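Local coordinates for putative oxidoreductase yhhX (Escherichia coli K-12, PDB 3F4L), which probably acts as an NAD(P)-dependent oxidoreductase of the Gfo/Idh/MocA family, possibly a scyllo-inositol dehydrogenase, at residues Lys96-Thr101 with Val119-Asn124. Residues are numbered along the deposited sequence; the frame is centred on the assembly and turned at random.
Sequences KPFTPT and VTPYQN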
ATOM      1  N   LYS A  96      19.849  11.504  14.392  1.00 25.72           N
ATOM      2  CA  LYS A  96      19.908  10.643  13.208  1.00 26.82           C
ATOM      3  C   LYS A  96      21.047  11.073  12.282  1.00 23.83           C
ATOM      4  O   LYS A  96      21.231  12.258  12.029  1.00 24.10           O
ATOM      5  CB  LYS A  96      18.574  10.708  12.449  1.00 29.08           C
ATOM      6  CG  LYS A  96      17.348  10.362  13.300  1.00 35.55           C
ATOM      7  CD  LYS A  96      16.991  11.456  14.329  1.00 39.36           C
ATOM      8  CE  LYS A  96      16.527  12.742  13.633  1.00 42.21           C
ATOM      9  NZ  LYS A  96      15.901  13.732  14.559  1.00 41.77           N
ATOM     10  N   PRO A  97      21.846  10.115  11.777  1.00 22.55           N
ATOM     11  CA  PRO A  97      21.804   8.666  11.996  1.00 22.07           C
ATOM     12  C   PRO A  97      22.673   8.317  13.205  1.00 20.30           C
ATOM     13  O   PRO A  97      23.711   8.933  13.418  1.00 19.38           O
ATOM     14  CB  PRO A  97      22.404   8.091  10.704  1.00 22.83           C
ATOM     15  CG  PRO A  97      22.752   9.315   9.836  1.00 21.50           C
ATOM     16  CD  PRO A  97      22.891  10.443  10.800  1.00 21.63           C
ATOM     17  N   PHE A  98      22.241   7.334  13.985  1.00 20.96           N
ATOM     18  CA  PHE A  98      22.969   6.896  15.177  1.00 22.41           C
ATOM     19  C   PHE A  98      24.448   6.685  14.862  1.00 23.70           C
ATOM     20  O   PHE A  98      25.327   7.265  15.501  1.00 24.48           O
ATOM     21  CB  PHE A  98      22.355   5.596  15.697  1.00 22.95           C
ATOM     22  CG  PHE A  98      22.783   5.240  17.085  1.00 23.17           C
ATOM     23  CD1 PHE A  98      22.629   6.152  18.126  1.00 24.70           C
ATOM     24  CD2 PHE A  98      23.336   3.998  17.355  1.00 23.23           C
ATOM     25  CE1 PHE A  98      23.022   5.831  19.423  1.00 24.99           C
ATOM     26  CE2 PHE A  98      23.735   3.663  18.655  1.00 26.97           C
ATOM     27  CZ  PHE A  98      23.575   4.584  19.688  1.00 26.88           C
ATOM     28  N   THR A  99      24.708   5.846  13.867  1.00 22.38           N
ATOM     29  CA  THR A  99      26.064   5.549  13.416  1.00 23.59           C
ATOM     30  C   THR A  99      25.976   5.240  11.938  1.00 24.66           C
ATOM     31  O   THR A  99      24.889   4.976  11.419  1.00 24.68           O
ATOM     32  CB  THR A  99      26.676   4.311  14.122  1.00 22.12           C
ATOM     33  OG1 THR A  99      25.763   3.208  14.044  1.00 19.32           O
ATOM     34  CG2 THR A  99      26.990   4.624  15.576  1.00 19.60           C
ATOM     35  N   PRO A 100      27.114   5.286  11.232  1.00 26.29           N
ATOM     36  CA  PRO A 100      27.068   4.989   9.800  1.00 26.85           C
ATOM     37  C   PRO A 100      26.773   3.517   9.549  1.00 26.25           C
ATOM     38  O   PRO A 100      26.190   3.163   8.519  1.00 24.76           O
ATOM     39  CB  PRO A 100      28.471   5.372   9.317  1.00 26.68           C
ATOM     40  CG  PRO A 100      28.902   6.433  10.304  1.00 27.25           C
ATOM     41  CD  PRO A 100      28.428   5.837  11.610  1.00 26.43           C
ATOM     42  N   THR A 101      27.167   2.667  10.494  1.00 26.41           N
ATOM     43  CA  THR A 101      26.980   1.227  10.341  1.00 26.46           C
ATOM     44  C   THR A 101      26.502   0.469  11.573  1.00 27.19           C
ATOM     45  O   THR A 101      26.561   0.962  12.703  1.00 27.75           O
ATOM     46  CB  THR A 101      28.285   0.560   9.882  1.00 27.69           C
ATOM     47  OG1 THR A 101      29.196   0.482  10.988  1.00 28.56           O
ATOM     48  CG2 THR A 101      28.925   1.370   8.776  1.00 27.86           C
ATOM     49  N   VAL A 119      23.704   5.260  25.973  1.00 21.22           N
ATOM     50  CA  VAL A 119      23.911   5.876  24.662  1.00 19.66           C
ATOM     51  C   VAL A 119      22.658   5.496  23.872  1.00 19.90           C
ATOM     52  O   VAL A 119      22.288   4.327  23.806  1.00 17.75           O
ATOM     53  CB  VAL A 119      25.181   5.366  23.946  1.00 16.61           C
ATOM     54  CG1 VAL A 119      25.038   3.894  23.548  1.00 17.55           C
ATOM     55  CG2 VAL A 119      25.449   6.217  22.729  1.00 15.23           C
ATOM     56  N   THR A 120      21.997   6.481  23.280  1.00 19.60           N
ATOM     57  CA  THR A 120      20.758   6.215  22.557  1.00 20.56           C
ATOM     58  C   THR A 120      20.488   7.223  21.455  1.00 18.95           C
ATOM     59  O   THR A 120      20.984   8.345  21.496  1.00 19.56           O
ATOM     60  CB  THR A 120      19.556   6.249  23.540  1.00 22.28           C
ATOM     61  OG1 THR A 120      18.334   6.030  22.827  1.00 24.63           O
ATOM     62  CG2 THR A 120      19.471   7.609  24.238  1.00 20.91           C
ATOM     63  N   PRO A 121      19.715   6.823  20.434  1.00 19.03           N
ATOM     64  CA  PRO A 121      19.396   7.747  19.345  1.00 20.30           C
ATOM     65  C   PRO A 121      18.247   8.650  19.815  1.00 19.60           C
ATOM     66  O   PRO A 121      17.628   8.386  20.846  1.00 21.35           O
ATOM     67  CB  PRO A 121      18.974   6.813  18.215  1.00 20.53           C
ATOM     68  CG  PRO A 121      18.292   5.695  18.961  1.00 22.02           C
ATOM     69  CD  PRO A 121      19.251   5.457  20.123  1.00 20.80           C
ATOM     70  N   TYR A 122      17.978   9.713  19.063  1.00 19.29           N
ATOM     71  CA  TYR A 122      16.915  10.665  19.375  1.00 20.09           C
ATOM     72  C   TYR A 122      15.721  10.308  18.490  1.00 19.36           C
ATOM     73  O   TYR A 122      15.654  10.730  17.342  1.00 22.85           O
ATOM     74  CB  TYR A 122      17.404  12.093  19.061  1.00 20.01           C
ATOM     75  CG  TYR A 122      16.428  13.225  19.329  1.00 17.28           C
ATOM     76  CD1 TYR A 122      15.872  13.421  20.595  1.00 18.15           C
ATOM     77  CD2 TYR A 122      16.100  14.129  18.327  1.00 19.04           C
ATOM     78  CE1 TYR A 122      15.017  14.496  20.851  1.00 16.38           C
ATOM     79  CE2 TYR A 122      15.246  15.204  18.570  1.00 19.91           C
ATOM     80  CZ  TYR A 122      14.713  15.378  19.831  1.00 20.32           C
ATOM     81  OH  TYR A 122      13.875  16.433  20.069  1.00 22.43           O
ATOM     82  N   GLN A 123      14.795   9.509  19.015  1.00 16.91           N
ATOM     83  CA  GLN A 123      13.615   9.112  18.244  1.00 16.51           C
ATOM     84  C   GLN A 123      12.409   9.882  18.759  1.00 15.51           C
ATOM     85  O   GLN A 123      11.495   9.313  19.340  1.00 15.08           O
ATOM     86  CB  GLN A 123      13.374   7.602  18.372  1.00 16.16           C
ATOM     87  CG  GLN A 123      14.538   6.751  17.863  1.00 17.73           C
ATOM     88  CD  GLN A 123      14.825   6.956  16.379  1.00 22.45           C
ATOM     89  OE1 GLN A 123      14.062   7.614  15.671  1.00 23.33           O
ATOM     90  NE2 GLN A 123      15.921   6.375  15.901  1.00 18.70           N
ATOM     91  N   ASN A 124      12.416  11.187  18.521  1.00 15.67           N
ATOM     92  CA  ASN A 124      11.343  12.055  18.981  1.00 16.28           C
ATOM     93  C   ASN A 124       9.984  11.766  18.346  1.00 16.10           C
ATOM     94  O   ASN A 124       8.954  12.085  18.931  1.00 15.70           O
ATOM     95  CB  ASN A 124      11.725  13.529  18.758  1.00 14.89           C
ATOM     96  CG  ASN A 124      11.997  13.861  17.290  1.00 16.82           C
ATOM     97  OD1 ASN A 124      12.772  13.190  16.619  1.00 19.85           O
ATOM     98  ND2 ASN A 124      11.363  14.920  16.796  1.00 18.14           N
TER
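Phe98 lays its ring obliquely against the strand 119-121. Its CG stands anti to the backbone N (chi1 -165°), which carries the ring to the backbone between Thr120 and Pro121: Phe98 CE1 comes to 3.5 Å from Thr120 C, and Phe98 CD1 rests 3.7 Å from Pro121 CB. At the tip, Phe98 CZ meets Val119 CG2 at 3.9 Å. A broad, apolar ring suits this place because it touches the peptide unit, the proline ring and a methyl of beta-branched Val119 together, while Phe109 and Val322 also pack on it. An alanine here would probably open a gap beside Pro121 and Val119 and take this ring away from Phe109.

Lys96 bends at chi2 and chi3, passing Lys96 CD 3.4 Å from Tyr122 O before Lys96 NZ arrives at the edge of the tyrosine ring, 3.8 Å from Tyr122 CD2. A long, flexible lysine suits the place because it can reach past this carbonyl to the residues following strand 119-121. Asn124 OD1 lies 3.8 Å from Lys96 NZ, too far for a hydrogen bond; Asn124 CB sits over one face of the Tyr122 ring, whose OH is hydrogen-bonded to Tyr17 O.

The cis peptide bond before Pro97 lies between the two patches. The loop after strand 91-94 packs against the parallel edge strand 119-121 and the residues beyond, with helix 102-115 completing the Rossmann beta-alpha-beta crossover; an EKP motif with a cis proline here is characteristic of Gfo/Idh/MocA dehydrogenases.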